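Local coordinates for protein CmeC (Campylobacter jejuni, PDB 4MT4) that probably serves as the outer membrane channel through which a multidrug efflux system exports its substrates from the cell, at residues Y228-A231 / L232-T236; Q391-K394 / R395-E398. All blocks are in the same frame, centred on the assembly; numbering follows the deposited sequence.

In the fold
Both contacts lie in single helical stretches of the long-helix domain that this family builds as a trimeric barrel, and they hold different elements. Residues 228-236 (contact 1) close helix 201-236, whereas residues 391-398 (contact 2) run through helix 339-405, near the turn into helix 411-445. The centre of contact 1 lies about 17 Å, that of contact 2 about 45 Å, from the centre of the chain; the two centres are 36 Å apart. Both are partly buried, contact 1 slightly more so. Contact 1 is mostly aliphatic, and the charge of K233 is taken up by residues beyond the helix end. Contact 2 mixes aromatic packing with a loose cluster of charges. Each has one side against a neighbouring subunit.

Contact 1 of 2, residues Y228-A231 / L232-T236; sequences YLKA and LKILT
K230 and I234 lie side by side one turn apart in the last turns of helix 201-236, part of the long-helix barrel of an outer membrane factor. K230 CE rests on I234 CD1 at 3.8 Å. The lysine reaches it because its CG swings anti to the backbone N (chi1 161°) and the chain beyond stays extended, which brings CG and CE past the I234 CD1 methyl. Next to it a second i, i+4 pair, L229 and K233, also points one way, with L229 CD2 3.8 Å from K233 CE. Here the lysine bends at chi2 (-61°), and its ammonium leaves the helix for a salt bridge with D242 and a hydrogen bond to the carbonyl of N247; its aliphatic part is left to pack on the leucine. Both pairs border a second subunit, where K230 packs on G367, I234 on I363, and L229 and K233 on R370 of that neighbouring chain.

Main-chain bonds set this spacing. I234 N donates to K230 O at 3.0 Å, and K233 N reaches L229 O at 3.0 Å as well. L232 N likewise bonds to Y228 O, 3.1 Å away. Further round the helix, L235 CG sits 3.3 Å from A231 O, whose bond from L235 N is weak. A231 and L235 face T162 of helix 129-195, while L232 packs on L166 of that helix and on V49 of helix 44-56.

At the end of the helix the pattern tightens, and T236 N turns back to K233 O, three residues earlier. The T236 hydroxyl donates inward, OG1 lying 2.7 Å from L232 O and tilted from that carbonyl's plane.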
loop_
_atom_site.group_PDB
_atom_site.type_symbol
_atom_site.label_atom_id
_atom_site.label_comp_id
_atom_site.label_asym_id
_atom_site.label_seq_id
_atom_site.Cartn_x
_atom_site.Cartn_y
_atom_site.Cartn_z
ATOM N N TYR B 228 -19.870 11.400 -1.664
ATOM C CA TYR B 228 -19.116 12.048 -2.729
ATOM C C TYR B 228 -18.896 13.527 -2.435
ATOM O O TYR B 228 -17.981 14.144 -2.977
ATOM C CB TYR B 228 -19.826 11.874 -4.072
ATOM C CG TYR B 228 -19.671 10.489 -4.659
ATOM C CD1 TYR B 228 -18.443 10.053 -5.140
ATOM C CD2 TYR B 228 -20.751 9.619 -4.736
ATOM C CE1 TYR B 228 -18.293 8.789 -5.679
ATOM C CE2 TYR B 228 -20.610 8.352 -5.276
ATOM C CZ TYR B 228 -19.378 7.944 -5.744
ATOM O OH TYR B 228 -19.229 6.686 -6.282
ATOM N N LEU B 229 -19.740 14.092 -1.578
ATOM C CA LEU B 229 -19.548 15.464 -1.129
ATOM C C LEU B 229 -18.305 15.526 -0.250
ATOM O O LEU B 229 -17.464 16.411 -0.409
ATOM C CB LEU B 229 -20.771 15.975 -0.365
ATOM C CG LEU B 229 -21.252 17.392 -0.699
ATOM C CD1 LEU B 229 -22.153 17.930 0.404
ATOM C CD2 LEU B 229 -20.088 18.341 -0.957
ATOM N N LYS B 230 -18.200 14.574 0.674
ATOM C CA LYS B 230 -17.028 14.451 1.531
ATOM C C LYS B 230 -15.761 14.265 0.705
ATOM O O LYS B 230 -14.735 14.887 0.975
ATOM C CB LYS B 230 -17.190 13.275 2.498
ATOM C CG LYS B 230 -15.880 12.784 3.101
ATOM C CD LYS B 230 -16.025 11.392 3.699
ATOM C CE LYS B 230 -14.675 10.823 4.109
ATOM N NZ LYS B 230 -14.788 9.427 4.617
ATOM N N ALA B 231 -15.848 13.403 -0.304
ATOM C CA ALA B 231 -14.716 13.109 -1.175
ATOM C C ALA B 231 -14.228 14.355 -1.908
ATOM O O ALA B 231 -13.029 14.541 -2.099
ATOM C CB ALA B 231 -15.087 12.021 -2.172
ATOM N N LEU B 232 -15.161 15.211 -2.308
ATOM C CA LEU B 232 -14.808 16.425 -3.035
ATOM C C LEU B 232 -14.193 17.471 -2.104
ATOM O O LEU B 232 -13.276 18.197 -2.495
ATOM C CB LEU B 232 -16.036 17.003 -3.741
ATOM C CG LEU B 232 -15.760 18.177 -4.682
ATOM C CD1 LEU B 232 -14.849 17.741 -5.820
ATOM C CD2 LEU B 232 -17.054 18.770 -5.217
ATOM N N LYS B 233 -14.697 17.537 -0.875
ATOM C CA LYS B 233 -14.188 18.476 0.121
ATOM C C LYS B 233 -12.739 18.170 0.488
ATOM O O LYS B 233 -11.902 19.070 0.551
ATOM C CB LYS B 233 -15.060 18.447 1.378
ATOM C CG LYS B 233 -16.466 18.980 1.175
ATOM C CD LYS B 233 -16.444 20.430 0.730
ATOM C CE LYS B 233 -17.850 20.985 0.581
ATOM N NZ LYS B 233 -17.838 22.371 0.034
ATOM N N ILE B 234 -12.453 16.894 0.726
ATOM C CA ILE B 234 -11.114 16.451 1.098
ATOM C C ILE B 234 -10.109 16.746 -0.018
ATOM O O ILE B 234 -8.937 17.025 0.239
ATOM C CB ILE B 234 -11.104 14.939 1.435
ATOM C CG1 ILE B 234 -11.960 14.666 2.675
ATOM C CG2 ILE B 234 -9.689 14.436 1.669
ATOM C CD1 ILE B 234 -11.927 13.223 3.141
ATOM N N LEU B 235 -10.584 16.715 -1.257
ATOM C CA LEU B 235 -9.717 16.914 -2.413
ATOM C C LEU B 235 -9.376 18.381 -2.689
ATOM O O LEU B 235 -8.345 18.671 -3.293
ATOM C CB LEU B 235 -10.361 16.304 -3.664
ATOM C CG LEU B 235 -10.260 14.790 -3.865
ATOM C CD1 LEU B 235 -11.144 14.347 -5.021
ATOM C CD2 LEU B 235 -8.817 14.370 -4.103
ATOM N N THR B 236 -10.233 19.301 -2.253
ATOM C CA THR B 236 -10.153 20.681 -2.733
ATOM C C THR B 236 -10.156 21.781 -1.665
ATOM O O THR B 236 -9.806 22.926 -1.962
ATOM C CB THR B 236 -11.323 20.978 -3.700
ATOM O OG1 THR B 236 -12.571 20.748 -3.031
ATOM C CG2 THR B 236 -11.244 20.090 -4.932
#

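Contact 2 of 2, residues Q391-K394 / R395-E398; sequences QSYK and RIYE
R395, I396, Y397 and E398 each donate their backbone N-H to the carbonyl four residues back, a regular alpha-helical turn of helix 339-405 in which E398 N to K394 O is the shortest bond at 2.9 Å and Y397 N lies 3.1 Å from Y393 O.

The side chains fall into three groups. In the first, I396 folds its CG1 back beside its own backbone N (chi1 -68°), which brings CG1 to 3.2 Å from S392 O and carries I396 CD1 to within 4.3 Å of Y393 CD1, oblique to the ring. This group meets a third subunit, where A205 lies on I396, A209 on Y393 and R208 on S392, the S392 hydroxyl itself bonding to the carbonyl of A388 in its own chain. The second is Y397, whose ring presents its edge to K394 O. Y397 packs between helices 339-405 and 411-445, a helical hairpin of the long-helix barrel, its plane meeting that of W421 at about 25°.

The third group is charged. K394, fully extended with CG anti to the backbone N, passes obliquely across E398, and K394 CE comes 3.7 Å from E398 OE2. K394 NZ stays 4.4 Å from E398 OE2, too far for a salt bridge. E398 OE1 lies 3.6 Å from R395 NH1, a long salt bridge, while E398 CB sits in the plane of the guanidinium at its edge. The stronger partner of R395 is E201 of the third subunit, reached through NE.

E398 therefore lies between two cationic side chains without gripping either closely. Their attraction is probably diffuse, whereas the arginine's main ionic commitment runs across the subunit boundary.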
loop_
_atom_site.group_PDB
_atom_site.type_symbol
_atom_site.label_atom_id
_atom_site.label_comp_id
_atom_site.label_asym_id
_atom_site.label_seq_id
_atom_site.Cartn_x
_atom_site.Cartn_y
_atom_site.Cartn_z
ATOM N N GLN B 391 -37.162 7.246 -21.874
ATOM C CA GLN B 391 -38.289 7.875 -22.552
ATOM C C GLN B 391 -39.429 6.889 -22.778
ATOM O O GLN B 391 -40.600 7.245 -22.663
ATOM C CB GLN B 391 -37.848 8.479 -23.885
ATOM C CG GLN B 391 -37.133 9.810 -23.738
ATOM C CD GLN B 391 -37.943 10.814 -22.941
ATOM O OE1 GLN B 391 -39.006 11.258 -23.377
ATOM N NE2 GLN B 391 -37.451 11.167 -21.759
ATOM N N SER B 392 -39.081 5.648 -23.098
ATOM C CA SER B 392 -40.088 4.620 -23.322
ATOM C C SER B 392 -40.816 4.283 -22.026
ATOM O O SER B 392 -42.045 4.230 -21.994
ATOM C CB SER B 392 -39.452 3.364 -23.918
ATOM O OG SER B 392 -38.882 3.642 -25.184
ATOM N N TYR B 393 -40.054 4.070 -20.956
ATOM C CA TYR B 393 -40.628 3.748 -19.652
ATOM C C TYR B 393 -41.429 4.912 -19.080
ATOM O O TYR B 393 -42.320 4.714 -18.254
ATOM C CB TYR B 393 -39.531 3.340 -18.663
ATOM C CG TYR B 393 -39.098 1.896 -18.790
ATOM C CD1 TYR B 393 -39.936 0.862 -18.386
ATOM C CD2 TYR B 393 -37.853 1.566 -19.308
ATOM C CE1 TYR B 393 -39.547 -0.459 -18.500
ATOM C CE2 TYR B 393 -37.454 0.247 -19.425
ATOM C CZ TYR B 393 -38.305 -0.760 -19.021
ATOM O OH TYR B 393 -37.913 -2.074 -19.136
ATOM N N LYS B 394 -41.114 6.125 -19.518
ATOM C CA LYS B 394 -41.855 7.300 -19.075
ATOM C C LYS B 394 -43.217 7.368 -19.760
ATOM O O LYS B 394 -44.227 7.658 -19.119
ATOM C CB LYS B 394 -41.068 8.581 -19.352
ATOM C CG LYS B 394 -41.760 9.842 -18.859
ATOM C CD LYS B 394 -41.028 11.098 -19.298
ATOM C CE LYS B 394 -41.777 12.344 -18.852
ATOM N NZ LYS B 394 -41.146 13.592 -19.361
ATOM N N ARG B 395 -43.238 7.102 -21.062
ATOM C CA ARG B 395 -44.487 7.078 -21.817
ATOM C C ARG B 395 -45.388 5.959 -21.313
ATOM O O ARG B 395 -46.604 6.116 -21.238
ATOM C CB ARG B 395 -44.216 6.908 -23.312
ATOM C CG ARG B 395 -45.472 6.896 -24.177
ATOM C CD ARG B 395 -46.276 8.174 -23.999
ATOM N NE ARG B 395 -47.502 8.173 -24.792
ATOM C CZ ARG B 395 -48.695 8.534 -24.326
ATOM N NH1 ARG B 395 -48.829 8.923 -23.064
ATOM N NH2 ARG B 395 -49.757 8.504 -25.120
ATOM N N ILE B 396 -44.778 4.826 -20.975
ATOM C CA ILE B 396 -45.497 3.705 -20.383
ATOM C C ILE B 396 -46.158 4.125 -19.073
ATOM O O ILE B 396 -47.313 3.791 -18.812
ATOM C CB ILE B 396 -44.561 2.505 -20.127
ATOM C CG1 ILE B 396 -44.094 1.898 -21.452
ATOM C CG2 ILE B 396 -45.262 1.450 -19.283
ATOM C CD1 ILE B 396 -43.058 0.806 -21.293
ATOM N N TYR B 397 -45.415 4.871 -18.259
ATOM C CA TYR B 397 -45.933 5.373 -16.992
ATOM C C TYR B 397 -47.080 6.357 -17.199
ATOM O O TYR B 397 -48.075 6.320 -16.476
ATOM C CB TYR B 397 -44.826 6.046 -16.180
ATOM C CG TYR B 397 -45.362 6.908 -15.058
ATOM C CD1 TYR B 397 -45.879 6.334 -13.904
ATOM C CD2 TYR B 397 -45.362 8.295 -15.157
ATOM C CE1 TYR B 397 -46.377 7.115 -12.880
ATOM C CE2 TYR B 397 -45.858 9.084 -14.138
ATOM C CZ TYR B 397 -46.365 8.489 -13.000
ATOM O OH TYR B 397 -46.859 9.270 -11.980
ATOM N N GLU B 398 -46.929 7.241 -18.181
ATOM C CA GLU B 398 -47.941 8.254 -18.460
ATOM C C GLU B 398 -49.270 7.618 -18.848
ATOM O O GLU B 398 -50.332 8.088 -18.442
ATOM C CB GLU B 398 -47.467 9.198 -19.568
ATOM C CG GLU B 398 -46.343 10.131 -19.144
ATOM C CD GLU B 398 -45.851 11.002 -20.282
ATOM O OE1 GLU B 398 -46.088 10.636 -21.452
ATOM O OE2 GLU B 398 -45.232 12.051 -20.008
#